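Local coordinates for porin B (Pseudomonas putida, PDB 4GEY), which forms an outer-membrane beta-barrel channel that takes up sugars and probably selects for carbohydrates such as glucose, at residues A[54-59]-A[426-431]; A[65-70]-A[99-104]; A[118-123]-A[164-169]. The protein carries 2 engineered substitutions. One frame throughout, in Å; residues are numbered along the deposited sequence.

Contact 1. Residues A[54-59]-A[426-431]; sequences GNLHGG and LVAGLK. With C8E ((hydroxyethyloxy)tri(ethyloxy)octane), chain D.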
loop_
_atom_site.group_PDB
_atom_site.type_symbol
_atom_site.label_atom_id
_atom_site.label_comp_id
_atom_site.label_asym_id
_atom_site.label_seq_id
_atom_site.Cartn_x
_atom_site.Cartn_y
_atom_site.Cartn_z
ATOM N N GLY A 54 6.064 10.037 16.193
ATOM C CA GLY A 54 6.627 10.016 17.524
ATOM C C GLY A 54 5.665 9.363 18.488
ATOM O O GLY A 54 4.470 9.634 18.447
ATOM N N ASN A 55 6.175 8.490 19.348
ATOM C CA ASN A 55 5.323 7.801 20.308
ATOM C C ASN A 55 4.978 8.707 21.475
ATOM O O ASN A 55 5.843 9.400 22.008
ATOM C CB ASN A 55 5.965 6.496 20.787
ATOM C CG ASN A 55 7.351 6.697 21.367
ATOM O OD1 ASN A 55 8.177 7.447 20.824
ATOM N ND2 ASN A 55 7.619 6.016 22.482
ATOM N N LEU A 56 3.700 8.722 21.840
ATOM C CA LEU A 56 3.220 9.563 22.928
ATOM C C LEU A 56 2.917 8.732 24.167
ATOM O O LEU A 56 3.047 9.217 25.306
ATOM C CB LEU A 56 1.976 10.338 22.503
ATOM C CG LEU A 56 2.195 11.354 21.387
ATOM C CD1 LEU A 56 0.870 11.755 20.779
ATOM C CD2 LEU A 56 2.900 12.561 21.939
ATOM N N HIS A 57 2.534 7.478 23.939
ATOM C CA HIS A 57 2.134 6.594 25.023
ATOM C C HIS A 57 2.062 5.129 24.572
ATOM O O HIS A 57 1.569 4.831 23.485
ATOM C CB HIS A 57 0.780 7.061 25.561
ATOM C CG HIS A 57 0.267 6.246 26.703
ATOM N ND1 HIS A 57 0.439 6.621 28.020
ATOM C CD2 HIS A 57 -0.422 5.080 26.728
ATOM C CE1 HIS A 57 -0.113 5.716 28.807
ATOM N NE2 HIS A 57 -0.641 4.769 28.050
ATOM N N GLY A 58 2.563 4.216 25.404
ATOM C CA GLY A 58 2.390 2.787 25.171
ATOM C C GLY A 58 3.323 2.163 24.156
ATOM O O GLY A 58 4.418 2.665 23.922
ATOM N N GLY A 59 2.892 1.056 23.555
ATOM C CA GLY A 59 3.746 0.284 22.665
ATOM C C GLY A 59 4.862 -0.421 23.428
ATOM O O GLY A 59 4.999 -0.245 24.646
ATOM N N LEU A 426 -0.149 5.155 21.399
ATOM C CA LEU A 426 -0.654 6.416 20.859
ATOM C C LEU A 426 0.486 7.108 20.130
ATOM O O LEU A 426 1.526 7.402 20.726
ATOM C CB LEU A 426 -1.186 7.319 21.965
ATOM C CG LEU A 426 -1.914 8.589 21.521
ATOM C CD1 LEU A 426 -3.167 8.210 20.805
ATOM C CD2 LEU A 426 -2.239 9.457 22.711
ATOM N N VAL A 427 0.295 7.357 18.838
ATOM C CA VAL A 427 1.350 7.926 18.023
ATOM C C VAL A 427 0.902 9.243 17.390
ATOM O O VAL A 427 -0.234 9.374 16.929
ATOM C CB VAL A 427 1.798 6.927 16.932
ATOM C CG1 VAL A 427 2.797 7.566 15.965
ATOM C CG2 VAL A 427 2.381 5.654 17.565
ATOM N N ALA A 428 1.797 10.225 17.401
ATOM C CA ALA A 428 1.578 11.486 16.717
ATOM C C ALA A 428 2.302 11.455 15.380
ATOM O O ALA A 428 3.486 11.112 15.313
ATOM C CB ALA A 428 2.085 12.630 17.558
ATOM N N GLY A 429 1.585 11.803 14.315
ATOM C CA GLY A 429 2.175 11.823 12.996
ATOM C C GLY A 429 2.010 13.162 12.310
ATOM O O GLY A 429 1.141 13.946 12.672
ATOM N N LEU A 430 2.871 13.428 11.334
ATOM C CA LEU A 430 2.730 14.572 10.442
ATOM C C LEU A 430 3.087 14.091 9.042
ATOM O O LEU A 430 4.186 13.575 8.801
ATOM C CB LEU A 430 3.652 15.728 10.861
ATOM C CG LEU A 430 3.604 16.982 9.966
ATOM C CD1 LEU A 430 2.176 17.505 9.869
ATOM C CD2 LEU A 430 4.526 18.095 10.450
ATOM N N LYS A 431 2.156 14.234 8.114
ATOM C CA LYS A 431 2.398 13.762 6.760
ATOM C C LYS A 431 2.377 14.935 5.804
ATOM O O LYS A 431 1.466 15.761 5.843
ATOM C CB LYS A 431 1.372 12.691 6.356
ATOM C CG LYS A 431 1.551 12.193 4.945
ATOM C CD LYS A 431 0.831 10.869 4.704
ATOM C CE LYS A 431 0.912 10.482 3.236
ATOM N NZ LYS A 431 0.475 9.095 2.975
HETATM C C1 C8E D . 0.871 16.428 14.722
HETATM C C2 C8E D . 0.201 15.612 15.824
HETATM C C3 C8E D . -1.064 16.307 16.320
HETATM C C4 C8E D . -2.272 15.399 16.111
HETATM C C5 C8E D . -3.161 15.857 14.949
HETATM C C6 C8E D . -4.635 15.992 15.337
HETATM C C7 C8E D . -5.572 15.644 14.182
HETATM C C8 C8E D . -6.982 15.366 14.694
HETATM O O9 C8E D . -7.850 16.482 14.546
HETATM C C10 C8E D . -8.988 16.239 13.729
HETATM C C11 C8E D . -10.210 17.043 14.203
HETATM O O12 C8E D . -9.970 18.442 14.288
HETATM C C13 C8E D . -11.109 19.219 13.922
HETATM C C14 C8E D . -10.730 20.631 13.444
HETATM O O15 C8E D . -11.775 21.563 13.682
HETATM C C16 C8E D . -12.174 22.283 12.526
HETATM C C17 C8E D . -11.948 23.792 12.666
HETATM O O18 C8E D . -12.352 24.472 11.484
HETATM C C19 C8E D . -13.427 25.383 11.647
HETATM C C20 C8E D . -13.297 26.484 10.597
HETATM O O21 C8E D . -13.688 27.742 11.102
#
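Gly54 and Ala428 face each other as an antiparallel hydrogen-bonded pair, and this end of the contact is the regular one. Gly54 N donates to Ala428 O at 2.9 Å, and Ala428 N returns a bond to Gly54 O. The next pair, Asn55 with Val427, is non-hydrogen-bonded. Its side chains turn to the inner face, where both meet Leu103 of helix 103-108. Val427 CG1 lies 3.6 Å from Gly54 O, anti to its own backbone N (chi1 174°). Asn55 sends its amide away from the pair, OD1 to Thr65 N and ND2 to Asp63 O.

Past Asn55 the register slips by one residue. Leu56 and His57 both face Leu426, which makes a classic beta bulge. Leu426 O accepts from Leu56 N at 2.8 Å and only weakly from His57 N at 3.4 Å. Leu426 N closes the bulge with a bond to His57 O at 2.7 Å.

The other face is looser. Leu56 is exposed, yet its CD1 rests 3.6 Å from Ala428 CB. Of the side chains of His57 and Leu426, the CB atoms come nearest each other, 4.1 Å apart. The octane tail of a C8E detergent comes in beside Ala428, its C2 3.9 Å from Ala428 CB. A second C8E touches Leu426. Strands 42-57 and 425-435 are the first and last long strands, so this seam closes the barrel. Main-chain bonds carry the seam, while the leucine and alanine groups give it an apolar outer face, consistent with a surface that meets membrane lipid.

Contact 2. Residues A[65-70]-A[99-104]; sequences TARYSD and SGRNLS. With DMU (decyl-beta-D-maltopyranoside), chain N; C8E ((hydroxyethyloxy)tri(ethyloxy)octane), chain H; C8E ((hydroxyethyloxy)tri(ethyloxy)octane), chain I.
Arg67 and Arg101 lay their guanidinium groups flat on each other, with centres 3.8 Å apart and planes only 7° from parallel. Arg67 NE sits over the centre of the Arg101 group, 3.5 Å from its CZ. Arg67 reaches this place by a bend at chi2 (-70°), which sets CD against Arg101 CB and NE. The two like charges probably repel. Arg67 NE also forms a salt bridge to Asp106, which would offset part of that cost. Arg67 NH1 is gripped twice by the two residues just before it, by Thr65 OG1 and by Ala66 O, the latter in the guanidinium plane.

Main-chain bonds join the strands further along. Asp70 and Ser99 form an antiparallel hydrogen-bonded pair, with Asp70 N to Ser99 O at 2.8 Å and Ser99 N to Asp70 O at 3.1 Å. Ser69 and Gly100 form a non-hydrogen-bonded pair. A side chain on Gly100 would run into Tyr68 O. Tyr68 O accepts from Arg101 N at 2.9 Å.

Apolar contacts are fewer. Leu103 CD2 lies 4.0 Å from Arg67 CG and also reaches Thr65 CG2.

Detergents cover the outer side. Arg101 NH2 donates to O3 of the maltoside headgroup at 3.1 Å. The decyl tail and a C8E chain both pack against the Tyr68 ring. A further C8E lies by Asp70 and Ser99.

At the inner end Asn102 OD1 takes Ser104 N as an N-cap bond and starts helix 103-108. Two neighbouring antiparallel strands, one leading into a loop folded inward, are the pattern of a porin barrel wall.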
loop_
_atom_site.group_PDB
_atom_site.type_symbol
_atom_site.label_atom_id
_atom_site.label_comp_id
_atom_site.label_asym_id
_atom_site.label_seq_id
_atom_site.Cartn_x
_atom_site.Cartn_y
_atom_site.Cartn_z
ATOM N N THR A 65 10.547 9.179 21.552
ATOM C CA THR A 65 11.477 9.646 20.535
ATOM C C THR A 65 10.681 10.014 19.287
ATOM O O THR A 65 9.455 10.108 19.329
ATOM C CB THR A 65 12.532 8.567 20.197
ATOM O OG1 THR A 65 13.485 9.082 19.261
ATOM C CG2 THR A 65 11.874 7.369 19.593
ATOM N N ALA A 66 11.366 10.233 18.174
ATOM C CA ALA A 66 10.657 10.534 16.942
ATOM C C ALA A 66 11.407 10.013 15.721
ATOM O O ALA A 66 12.640 9.979 15.689
ATOM C CB ALA A 66 10.384 12.030 16.822
ATOM N N ARG A 67 10.657 9.584 14.716
ATOM C CA ARG A 67 11.303 9.055 13.538
ATOM C C ARG A 67 10.791 9.747 12.307
ATOM O O ARG A 67 9.676 10.262 12.293
ATOM C CB ARG A 67 11.145 7.539 13.464
ATOM C CG ARG A 67 11.851 6.820 14.606
ATOM C CD ARG A 67 13.349 6.912 14.438
ATOM N NE ARG A 67 14.079 6.264 15.523
ATOM C CZ ARG A 67 14.383 6.856 16.671
ATOM N NH1 ARG A 67 14.008 8.110 16.884
ATOM N NH2 ARG A 67 15.050 6.198 17.606
ATOM N N TYR A 68 11.635 9.800 11.288
ATOM C CA TYR A 68 11.274 10.482 10.067
ATOM C C TYR A 68 11.661 9.649 8.868
ATOM O O TYR A 68 12.739 9.065 8.819
ATOM C CB TYR A 68 11.949 11.842 9.984
ATOM C CG TYR A 68 11.642 12.586 8.708
ATOM C CD1 TYR A 68 10.440 13.258 8.546
ATOM C CD2 TYR A 68 12.556 12.617 7.663
ATOM C CE1 TYR A 68 10.158 13.939 7.382
ATOM C CE2 TYR A 68 12.291 13.299 6.502
ATOM C CZ TYR A 68 11.095 13.960 6.372
ATOM O OH TYR A 68 10.831 14.632 5.218
ATOM N N SER A 69 10.772 9.621 7.893
ATOM C CA SER A 69 10.961 8.802 6.722
ATOM C C SER A 69 10.412 9.612 5.572
ATOM O O SER A 69 9.450 10.354 5.750
ATOM C CB SER A 69 10.148 7.529 6.894
ATOM O OG SER A 69 10.804 6.437 6.309
ATOM N N ASP A 70 11.013 9.499 4.394
ATOM C CA ASP A 70 10.493 10.228 3.239
ATOM C C ASP A 70 10.707 9.537 1.887
ATOM O O ASP A 70 11.298 8.455 1.805
ATOM C CB ASP A 70 10.998 11.682 3.213
ATOM C CG ASP A 70 12.500 11.803 2.935
ATOM O OD1 ASP A 70 13.173 10.787 2.661
ATOM O OD2 ASP A 70 13.012 12.949 2.988
ATOM N N SER A 99 14.254 7.574 2.260
ATOM C CA SER A 99 15.236 7.729 3.331
ATOM C C SER A 99 14.550 7.713 4.675
ATOM O O SER A 99 13.394 8.123 4.791
ATOM C CB SER A 99 15.969 9.059 3.191
ATOM O OG SER A 99 17.241 8.868 2.619
ATOM N N GLY A 100 15.261 7.262 5.700
ATOM C CA GLY A 100 14.771 7.431 7.050
ATOM C C GLY A 100 14.469 6.177 7.834
ATOM O O GLY A 100 14.742 5.062 7.390
ATOM N N ARG A 101 13.894 6.381 9.016
ATOM C CA ARG A 101 13.636 5.311 9.967
ATOM C C ARG A 101 12.162 5.257 10.358
ATOM O O ARG A 101 11.434 6.242 10.205
ATOM C CB ARG A 101 14.495 5.516 11.218
ATOM C CG ARG A 101 15.980 5.288 11.013
ATOM C CD ARG A 101 16.699 5.220 12.346
ATOM N NE ARG A 101 16.717 6.522 13.004
ATOM C CZ ARG A 101 17.286 6.758 14.182
ATOM N NH1 ARG A 101 17.887 5.778 14.848
ATOM N NH2 ARG A 101 17.251 7.979 14.694
ATOM N N ASN A 102 11.741 4.107 10.887
ATOM C CA ASN A 102 10.339 3.836 11.191
ATOM C C ASN A 102 10.096 3.622 12.677
ATOM O O ASN A 102 10.667 2.705 13.271
ATOM C CB ASN A 102 9.875 2.580 10.451
ATOM C CG ASN A 102 8.369 2.372 10.535
ATOM O OD1 ASN A 102 7.692 2.956 11.387
ATOM N ND2 ASN A 102 7.831 1.558 9.624
ATOM N N LEU A 103 9.209 4.434 13.253
ATOM C CA LEU A 103 8.783 4.289 14.654
ATOM C C LEU A 103 8.284 2.888 15.009
ATOM O O LEU A 103 8.588 2.375 16.094
ATOM C CB LEU A 103 7.671 5.285 14.977
ATOM C CG LEU A 103 7.842 6.170 16.210
ATOM C CD1 LEU A 103 6.518 6.301 16.958
ATOM C CD2 LEU A 103 8.960 5.689 17.114
ATOM N N SER A 104 7.505 2.295 14.101
ATOM C CA SER A 104 6.959 0.958 14.290
ATOM C C SER A 104 8.034 -0.068 14.671
ATOM O O SER A 104 7.824 -0.922 15.539
ATOM C CB SER A 104 6.208 0.488 13.034
ATOM O OG SER A 104 4.911 1.046 12.962
HETATM C C1 DMU N . 16.236 12.847 13.878
HETATM C C2 DMU N . 17.189 11.968 14.510
HETATM C C3 DMU N . 17.096 11.806 15.980
HETATM C C4 DMU N . 15.652 11.738 16.542
HETATM O O5 DMU N . 14.698 12.613 15.707
HETATM C C6 DMU N . 14.865 12.630 14.278
HETATM O O7 DMU N . 17.798 10.610 16.401
HETATM O O16 DMU N . 14.030 13.673 13.775
HETATM C C18 DMU N . 12.742 13.390 13.258
HETATM C C19 DMU N . 11.853 14.624 12.976
HETATM C C22 DMU N . 12.359 15.643 11.908
HETATM C C25 DMU N . 11.362 16.706 11.457
HETATM C C28 DMU N . 10.706 16.596 10.094
HETATM C C31 DMU N . 9.525 17.498 9.792
HETATM O O49 DMU N . 16.309 12.704 12.400
HETATM O O55 DMU N . 18.553 12.360 14.119
HETATM C C57 DMU N . 15.588 12.184 17.818
HETATM O O61 DMU N . 14.344 12.200 18.435
HETATM C C5 DMU N . 19.379 9.379 17.607
HETATM C C7 DMU N . 18.462 8.543 18.317
HETATM C C8 DMU N . 18.075 9.042 19.662
HETATM C C9 DMU N . 17.964 10.604 19.846
HETATM O O1 DMU N . 18.417 11.378 18.577
HETATM C C10 DMU N . 18.838 10.709 17.344
HETATM O O2 DMU N . 16.876 8.436 20.076
HETATM O O3 DMU N . 19.803 8.747 16.343
HETATM O O4 DMU N . 19.087 7.234 18.430
HETATM C C11 DMU N . 18.657 11.020 20.896
HETATM O O6 DMU N . 18.276 10.549 22.138
HETATM C C1 C8E H . 17.733 13.178 9.534
HETATM C C2 C8E H . 16.731 14.319 9.581
HETATM C C3 C8E H . 16.113 14.520 8.196
HETATM C C4 C8E H . 14.843 15.367 8.269
HETATM C C5 C8E H . 14.956 16.661 7.467
HETATM C C6 C8E H . 13.661 16.943 6.703
HETATM C C7 C8E H . 12.769 17.938 7.434
HETATM C C8 C8E H . 11.377 18.032 6.816
HETATM O O9 C8E H . 11.253 19.161 5.978
HETATM C C10 C8E H . 10.287 18.960 4.968
HETATM C C2 C8E I . 17.417 12.541 1.286
HETATM C C3 C8E I . 16.807 12.630 2.684
HETATM C C4 C8E I . 17.583 13.579 3.601
HETATM C C5 C8E I . 16.634 14.521 4.343
HETATM C C6 C8E I . 16.485 15.857 3.620
HETATM C C7 C8E I . 15.018 16.243 3.425
HETATM C C8 C8E I . 14.877 17.553 2.649
HETATM O O9 C8E I . 13.714 17.580 1.839
HETATM C C10 C8E I . 12.656 18.388 2.335
HETATM C C11 C8E I . 11.608 18.623 1.234
HETATM O O12 C8E I . 10.438 19.274 1.715
HETATM C C13 C8E I . 9.617 19.811 0.686
HETATM C C14 C8E I . 8.698 20.924 1.200
#

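Contact 3. Residues A[118-123]-A[164-169]; sequences SVQEVW and DFQNLA. With BGC (beta-D-glucopyranose), chain B.
Gln166 takes hold of Val119 with its side-chain amide. Its CB makes no close contact with 118-123. CG, anti to the backbone N (chi1 -176°), comes to 3.2 Å from Val119 O. CD follows the same oxygen at 3.6 Å. At the tip NE2 donates to Val119 O at 3.0 Å, nearly straight and in the amide plane, and also touches Gln120 CG. NE2 has a second acceptor in Val52 O of strand 42-57. OE1 has a polar partner outside the two loops and packs beside Lys431 CB. An alanine here would remove everything past CB and would probably leave Val119 O and Val52 O without this donor and open a gap beside Gln120.

The main chain adds two bonds. Leu168 N donates to Ser118 O, and Glu121 N to Gln166 O. Both segments are loops buried inside the barrel, as in other porins, where loops that fold inward narrow the channel. Within them Ser118 OG accepts from Gln120 N as an ST turn, Asn167 OD1 from Ala169 N as an Asx turn, and Gln120 to Trp123 is a type I turn.

That last turn carries part of the glucose pocket. The sugar O3 donates to Glu121 O and O1 to Trp123 O. Its placing is doubtful, since O2 sits too close to both carbonyls. Arg98 and Arg125 also bond the sugar. Glu121 starts toward the other loop, with CB 3.1 Å from Gln166 O and CG close by. Leu168 CD2 lies 4.2 Å from Glu121 CB. The carboxylate turns away, and its OE1 forms a salt bridge to Lys431.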
loop_
_atom_site.group_PDB
_atom_site.type_symbol
_atom_site.label_atom_id
_atom_site.label_comp_id
_atom_site.label_asym_id
_atom_site.label_seq_id
_atom_site.Cartn_x
_atom_site.Cartn_y
_atom_site.Cartn_z
ATOM N N SER A 118 2.014 -0.148 9.886
ATOM C CA SER A 118 3.168 0.714 10.078
ATOM C C SER A 118 2.677 2.141 10.222
ATOM O O SER A 118 1.764 2.570 9.505
ATOM C CB SER A 118 4.113 0.611 8.878
ATOM O OG SER A 118 4.974 1.732 8.817
ATOM N N VAL A 119 3.275 2.881 11.146
ATOM C CA VAL A 119 2.813 4.234 11.431
ATOM C C VAL A 119 3.441 5.250 10.494
ATOM O O VAL A 119 3.180 6.448 10.592
ATOM C CB VAL A 119 3.082 4.627 12.890
ATOM C CG1 VAL A 119 2.375 3.663 13.795
ATOM C CG2 VAL A 119 4.578 4.631 13.183
ATOM N N GLN A 120 4.273 4.763 9.582
ATOM C CA GLN A 120 4.861 5.624 8.569
ATOM C C GLN A 120 4.853 4.888 7.237
ATOM O O GLN A 120 5.878 4.320 6.842
ATOM C CB GLN A 120 6.290 6.024 8.949
ATOM C CG GLN A 120 6.375 6.972 10.115
ATOM C CD GLN A 120 7.756 6.971 10.785
ATOM O OE1 GLN A 120 7.992 6.228 11.752
ATOM N NE2 GLN A 120 8.666 7.806 10.278
ATOM N N GLU A 121 3.707 4.908 6.551
ATOM C CA GLU A 121 3.522 4.130 5.314
ATOM C C GLU A 121 4.652 4.339 4.319
ATOM O O GLU A 121 4.984 3.450 3.563
ATOM C CB GLU A 121 2.184 4.456 4.623
ATOM C CG GLU A 121 2.031 5.903 4.103
ATOM C CD GLU A 121 2.620 6.123 2.710
ATOM O OE1 GLU A 121 2.708 7.288 2.258
ATOM O OE2 GLU A 121 2.969 5.131 2.039
ATOM N N VAL A 122 5.248 5.518 4.297
ATOM C CA VAL A 122 6.213 5.773 3.249
ATOM C C VAL A 122 7.539 5.012 3.455
ATOM O O VAL A 122 8.342 4.901 2.525
ATOM C CB VAL A 122 6.438 7.267 3.053
ATOM C CG1 VAL A 122 7.455 7.783 4.067
ATOM C CG2 VAL A 122 6.876 7.524 1.638
ATOM N N TRP A 123 7.759 4.484 4.663
ATOM C CA TRP A 123 8.975 3.725 4.953
ATOM C C TRP A 123 8.912 2.280 4.441
ATOM O O TRP A 123 7.900 1.591 4.606
ATOM C CB TRP A 123 9.248 3.670 6.452
ATOM C CG TRP A 123 10.522 2.919 6.779
ATOM C CD1 TRP A 123 11.773 3.452 6.916
ATOM C CD2 TRP A 123 10.675 1.506 7.000
ATOM N NE1 TRP A 123 12.688 2.472 7.207
ATOM C CE2 TRP A 123 12.042 1.266 7.263
ATOM C CE3 TRP A 123 9.794 0.421 6.996
ATOM C CZ2 TRP A 123 12.546 -0.008 7.521
ATOM C CZ3 TRP A 123 10.304 -0.852 7.256
ATOM C CH2 TRP A 123 11.657 -1.051 7.516
ATOM N N ASP A 164 -3.603 8.852 1.424
ATOM C CA ASP A 164 -3.609 10.109 2.151
ATOM C C ASP A 164 -3.312 9.898 3.637
ATOM O O ASP A 164 -2.657 10.745 4.262
ATOM C CB ASP A 164 -4.915 10.865 1.932
ATOM C CG ASP A 164 -4.987 11.504 0.558
ATOM O OD1 ASP A 164 -3.912 11.838 0.006
ATOM O OD2 ASP A 164 -6.114 11.670 0.028
ATOM N N PHE A 165 -3.777 8.773 4.194
ATOM C CA PHE A 165 -3.509 8.432 5.593
ATOM C C PHE A 165 -2.004 8.190 5.777
ATOM O O PHE A 165 -1.291 7.967 4.811
ATOM C CB PHE A 165 -4.302 7.192 6.029
ATOM C CG PHE A 165 -5.771 7.446 6.259
ATOM C CD1 PHE A 165 -6.679 7.391 5.202
ATOM C CD2 PHE A 165 -6.253 7.715 7.539
ATOM C CE1 PHE A 165 -8.031 7.622 5.411
ATOM C CE2 PHE A 165 -7.611 7.953 7.759
ATOM C CZ PHE A 165 -8.499 7.904 6.699
ATOM N N GLN A 166 -1.511 8.256 7.006
ATOM C CA GLN A 166 -0.108 7.968 7.240
ATOM C C GLN A 166 0.080 6.485 7.554
ATOM O O GLN A 166 1.102 5.877 7.207
ATOM C CB GLN A 166 0.443 8.826 8.378
ATOM C CG GLN A 166 1.943 8.636 8.602
ATOM C CD GLN A 166 2.576 9.780 9.365
ATOM O OE1 GLN A 166 2.358 10.954 9.051
ATOM N NE2 GLN A 166 3.359 9.446 10.382
ATOM N N ASN A 167 -0.918 5.916 8.223
ATOM C CA ASN A 167 -0.879 4.527 8.629
ATOM C C ASN A 167 -1.082 3.579 7.435
ATOM O O ASN A 167 -2.011 3.746 6.652
ATOM C CB ASN A 167 -1.947 4.289 9.681
ATOM C CG ASN A 167 -1.809 2.953 10.360
ATOM O OD1 ASN A 167 -2.113 1.907 9.782
ATOM N ND2 ASN A 167 -1.369 2.976 11.604
ATOM N N LEU A 168 -0.210 2.581 7.321
ATOM C CA LEU A 168 -0.196 1.658 6.186
ATOM C C LEU A 168 -1.541 1.027 5.929
ATOM O O LEU A 168 -1.923 0.852 4.782
ATOM C CB LEU A 168 0.836 0.544 6.393
ATOM C CG LEU A 168 1.815 0.227 5.261
ATOM C CD1 LEU A 168 2.332 -1.191 5.409
ATOM C CD2 LEU A 168 1.222 0.457 3.888
ATOM N N ALA A 169 -2.258 0.695 6.996
ATOM C CA ALA A 169 -3.550 0.031 6.882
ATOM C C ALA A 169 -4.562 0.824 6.052
ATOM O O ALA A 169 -5.570 0.262 5.600
ATOM C CB ALA A 169 -4.116 -0.227 8.262
HETATM C C2 BGC B . 5.983 1.032 2.056
HETATM C C3 BGC B . 4.834 1.446 1.374
HETATM C C4 BGC B . 4.579 0.639 0.183
HETATM C C5 BGC B . 4.500 -0.890 0.480
HETATM C C6 BGC B . 4.500 -1.691 -0.615
HETATM C C1 BGC B . 5.889 -0.332 2.508
HETATM O O1 BGC B . 7.066 -0.657 3.157
HETATM O O2 BGC B . 6.191 1.914 3.207
HETATM O O3 BGC B . 4.986 2.864 1.022
HETATM O O4 BGC B . 3.406 1.099 -0.426
HETATM O O5 BGC B . 5.698 -1.208 1.370
HETATM O O6 BGC B . 5.693 -1.957 -1.274
#

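Overall arrangement
From the N terminus, strand 42-57 comes first, and contact 1 opens on its end. It closes only at strand 425-435, so its loop spans most of the chain. Contacts 2 and 3 are nested inside that loop. They follow in series: contact 2 joins strand 66-79 to strand 89-100 and the start of helix 103-108, and closes before contact 3 opens. Contact 3 joins the loop before strand 129-140 to the loop after strand 145-149, closing a loop that holds both strands. All three touch. Leu103 CD1 packs on Gly54 and Asn55, Leu103 N probably bonds Gln120 OE1, and Lys431 NZ reaches Phe165 O. The barrel seam, the neighbouring wall and the glucose site are thus linked.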